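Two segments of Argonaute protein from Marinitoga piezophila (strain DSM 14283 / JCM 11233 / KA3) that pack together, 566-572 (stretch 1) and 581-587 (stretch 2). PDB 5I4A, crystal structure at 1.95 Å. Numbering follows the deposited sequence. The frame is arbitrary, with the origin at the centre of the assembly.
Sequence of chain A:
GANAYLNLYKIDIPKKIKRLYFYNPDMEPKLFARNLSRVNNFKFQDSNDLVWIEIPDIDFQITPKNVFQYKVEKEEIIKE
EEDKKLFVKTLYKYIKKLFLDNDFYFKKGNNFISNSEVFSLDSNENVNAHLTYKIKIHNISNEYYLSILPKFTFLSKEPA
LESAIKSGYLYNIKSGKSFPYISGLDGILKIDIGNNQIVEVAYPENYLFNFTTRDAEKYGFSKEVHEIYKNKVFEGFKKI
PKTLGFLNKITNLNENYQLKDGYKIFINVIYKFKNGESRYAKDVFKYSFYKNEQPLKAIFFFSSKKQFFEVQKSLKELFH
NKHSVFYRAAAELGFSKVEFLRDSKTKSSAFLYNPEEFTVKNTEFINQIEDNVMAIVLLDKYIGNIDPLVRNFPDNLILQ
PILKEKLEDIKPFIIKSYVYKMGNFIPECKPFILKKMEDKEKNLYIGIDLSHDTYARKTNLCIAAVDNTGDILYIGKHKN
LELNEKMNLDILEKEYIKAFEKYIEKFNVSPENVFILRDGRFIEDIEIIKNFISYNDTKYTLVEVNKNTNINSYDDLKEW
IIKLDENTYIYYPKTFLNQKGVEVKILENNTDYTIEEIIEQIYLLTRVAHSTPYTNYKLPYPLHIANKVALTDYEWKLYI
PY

Stretch 1 566-572: ENTYIYY
Stretch 2 581-587: GVEVKIL

How do the two stretches run, and where does the contact begin? They form an antiparallel pair of strands, their N-to-C directions 155° apart and their axes 4.6 Å apart at closest approach. The contact buries 617 Å². From Thr 568 to Tyr 571 the backbone is extended, phi -114° to -134° and psi 123° to 163°; in stretch 2, Val 582, Val 584 and Lys 585 are similar (phi -125° to -129°, psi 116° to 121°), Glu 583 (-85/138) and Ile 586 (-78/98) have less negative phi, and Leu 587 turns to -66/-48. Glu 566 stays out of reach. Asn 567, at -119/7, enters beside Ile 586, CA to CA 5.2 Å. Asn 567 O accepts from Ile 586 N at 2.9 Å, and with chi1 m (-79°) and chi2 69° the Asn 567 amide turns inward, so that Asn 567 ND2 donates to Ile 586 O at 2.9 Å. A carboxamide suits this place because its NH2 group supplies the donor that completes the pair.

How do Thr 568 and Tyr 569 pair with stretch 2? Thr 568 lies opposite Lys 585 in a non-hydrogen-bonded pair, CA to CA 4.4 Å, and Thr 568 CA approaches Val 584 O at 3.4 Å in a CA-H...O contact. Thr 568 is m; Lys 585 is extended, t through chi3 and m at chi4. Tyr 569 pairs with Val 584 at 5.1 Å between CA atoms: Tyr 569 N donates to Val 584 O at 2.8 Å, nearly linear at 177°, and Val 584 N to Tyr 569 O at 2.7 Å. Tyr 569 (m, chi2 71°) sends its ring end away from stretch 2.

How do the two faces differ around Ile 570 and Tyr 571? Ile 570 (m, t) shares its face with Thr 568, Glu 583 and Lys 585. It faces Glu 583, CA to CA 4.4 Å, and Ile 570 CG1 meets Glu 583 CG at 3.6 Å, so the aliphatic part of the acid (chi1 -118°, chi2 t, chi3 83°) packs against the isoleucine. Tyr 571 joins Tyr 569, Val 582 and Val 584 on the other face. It pairs with Val 582, CA to CA 5.4 Å, through Tyr 571 N to Val 582 O at 3.0 Å and Val 582 N to Tyr 571 O at 2.8 Å. With chi1 p and chi2 82°, the Tyr 571 ring receives Val 582 CB over one face, 3.7 Å from the ring centroid, while Val 584 CG2 lies at the edge, 3.8 Å from Tyr 571 CD2. Both valines are t; their compact branches fit this buried aromatic.

Why is there a glycine beside Tyr 572? Tyr 572 (m, chi2 79°; phi/psi -117/100) brings CD2 within 3.5 Å of Gly 581 CA (phi/psi -103/160). A CB on Gly 581 would clash with Tyr 572 CE2 at 2.9 Å.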

# COMPACT_ATOMS: atom_id res chain seq x y z
N GLU A 566 -18.47 -13.02 -9.84
CA GLU A 566 -19.10 -13.63 -8.68
C GLU A 566 -18.19 -13.62 -7.46
O GLU A 566 -18.67 -13.56 -6.32
CB GLU A 566 -19.54 -15.05 -9.01
CG GLU A 566 -20.61 -15.62 -8.10
CD GLU A 566 -21.93 -14.86 -8.18
OE1 GLU A 566 -22.11 -14.04 -9.11
OE2 GLU A 566 -22.79 -15.09 -7.31
N ASN A 567 -16.87 -13.67 -7.67
CA ASN A 567 -15.92 -13.80 -6.57
C ASN A 567 -14.95 -12.63 -6.48
O ASN A 567 -14.02 -12.68 -5.67
CB ASN A 567 -15.14 -15.11 -6.69
CG ASN A 567 -15.94 -16.31 -6.22
OD1 ASN A 567 -16.92 -16.71 -6.84
ND2 ASN A 567 -15.51 -16.89 -5.10
N THR A 568 -15.12 -11.58 -7.28
CA THR A 568 -14.15 -10.49 -7.34
C THR A 568 -14.88 -9.16 -7.25
O THR A 568 -15.75 -8.87 -8.07
CB THR A 568 -13.33 -10.57 -8.62
OG1 THR A 568 -13.03 -11.94 -8.91
CG2 THR A 568 -12.02 -9.82 -8.45
N TYR A 569 -14.51 -8.35 -6.26
CA TYR A 569 -15.07 -7.02 -6.06
C TYR A 569 -13.95 -6.00 -5.95
O TYR A 569 -12.79 -6.34 -5.71
CB TYR A 569 -15.94 -6.95 -4.79
CG TYR A 569 -17.24 -7.72 -4.85
CD1 TYR A 569 -17.24 -9.11 -4.84
CD2 TYR A 569 -18.46 -7.06 -4.89
CE1 TYR A 569 -18.43 -9.82 -4.88
CE2 TYR A 569 -19.66 -7.77 -4.93
CZ TYR A 569 -19.63 -9.15 -4.92
OH TYR A 569 -20.81 -9.85 -4.96
N ILE A 570 -14.32 -4.73 -6.12
CA ILE A 570 -13.42 -3.60 -5.91
C ILE A 570 -14.16 -2.57 -5.09
O ILE A 570 -15.28 -2.18 -5.43
CB ILE A 570 -12.95 -2.97 -7.23
CG1 ILE A 570 -12.36 -4.02 -8.16
CG2 ILE A 570 -11.93 -1.87 -6.97
CD1 ILE A 570 -11.92 -3.44 -9.48
N TYR A 571 -13.54 -2.11 -4.01
CA TYR A 571 -14.06 -0.96 -3.28
C TYR A 571 -13.07 0.19 -3.39
O TYR A 571 -11.86 -0.00 -3.51
CB TYR A 571 -14.36 -1.29 -1.81
CG TYR A 571 -13.17 -1.45 -0.89
CD1 TYR A 571 -12.55 -0.35 -0.32
CD2 TYR A 571 -12.71 -2.71 -0.54
CE1 TYR A 571 -11.48 -0.49 0.54
CE2 TYR A 571 -11.63 -2.87 0.32
CZ TYR A 571 -11.02 -1.75 0.85
OH TYR A 571 -9.95 -1.90 1.71
N TYR A 572 -13.62 1.40 -3.39
CA TYR A 572 -12.83 2.63 -3.45
C TYR A 572 -13.07 3.39 -2.16
O TYR A 572 -14.12 4.05 -2.01
CB TYR A 572 -13.22 3.47 -4.67
CG TYR A 572 -12.92 2.79 -5.99
CD1 TYR A 572 -13.76 1.80 -6.49
CD2 TYR A 572 -11.80 3.13 -6.74
CE1 TYR A 572 -13.49 1.17 -7.69
CE2 TYR A 572 -11.52 2.51 -7.94
CZ TYR A 572 -12.37 1.53 -8.41
OH TYR A 572 -12.10 0.90 -9.61
N GLY A 581 -8.38 2.24 -5.95
CA GLY A 581 -9.21 1.09 -5.67
C GLY A 581 -8.49 0.02 -4.87
O GLY A 581 -7.26 -0.05 -4.84
N VAL A 582 -9.29 -0.84 -4.24
CA VAL A 582 -8.79 -2.00 -3.51
C VAL A 582 -9.57 -3.21 -3.99
O VAL A 582 -10.79 -3.28 -3.81
CB VAL A 582 -8.94 -1.83 -1.98
CG1 VAL A 582 -8.53 -3.11 -1.28
CG2 VAL A 582 -8.11 -0.66 -1.49
N GLU A 583 -8.86 -4.16 -4.60
CA GLU A 583 -9.48 -5.37 -5.13
C GLU A 583 -9.62 -6.42 -4.04
O GLU A 583 -8.71 -6.62 -3.24
CB GLU A 583 -8.67 -5.93 -6.30
CG GLU A 583 -9.41 -5.96 -7.61
CD GLU A 583 -8.62 -6.61 -8.71
OE1 GLU A 583 -8.63 -7.86 -8.80
OE2 GLU A 583 -7.96 -5.87 -9.49
N VAL A 584 -10.76 -7.09 -4.03
CA VAL A 584 -11.07 -8.13 -3.05
C VAL A 584 -11.54 -9.36 -3.81
O VAL A 584 -12.53 -9.30 -4.54
CB VAL A 584 -12.14 -7.67 -2.04
CG1 VAL A 584 -12.28 -8.68 -0.92
CG2 VAL A 584 -11.81 -6.29 -1.49
N LYS A 585 -10.83 -10.48 -3.64
CA LYS A 585 -11.14 -11.71 -4.36
C LYS A 585 -11.33 -12.84 -3.36
O LYS A 585 -10.39 -13.19 -2.64
CB LYS A 585 -10.03 -12.07 -5.35
CG LYS A 585 -10.26 -13.39 -6.07
CD LYS A 585 -9.06 -13.81 -6.90
CE LYS A 585 -9.38 -15.05 -7.70
NZ LYS A 585 -10.02 -16.10 -6.85
N ILE A 586 -12.52 -13.42 -3.33
CA ILE A 586 -12.81 -14.56 -2.46
C ILE A 586 -12.22 -15.80 -3.12
O ILE A 586 -12.82 -16.40 -4.02
CB ILE A 586 -14.32 -14.73 -2.22
CG1 ILE A 586 -14.95 -13.39 -1.83
CG2 ILE A 586 -14.56 -15.76 -1.13
CD1 ILE A 586 -14.49 -12.86 -0.48
N LEU A 587 -11.02 -16.20 -2.69
CA LEU A 587 -10.40 -17.41 -3.22
C LEU A 587 -11.19 -18.65 -2.83
O LEU A 587 -11.50 -19.50 -3.67
CB LEU A 587 -8.96 -17.52 -2.74
CG LEU A 587 -7.85 -17.16 -3.72
CD1 LEU A 587 -6.51 -17.65 -3.20
CD2 LEU A 587 -8.14 -17.74 -5.09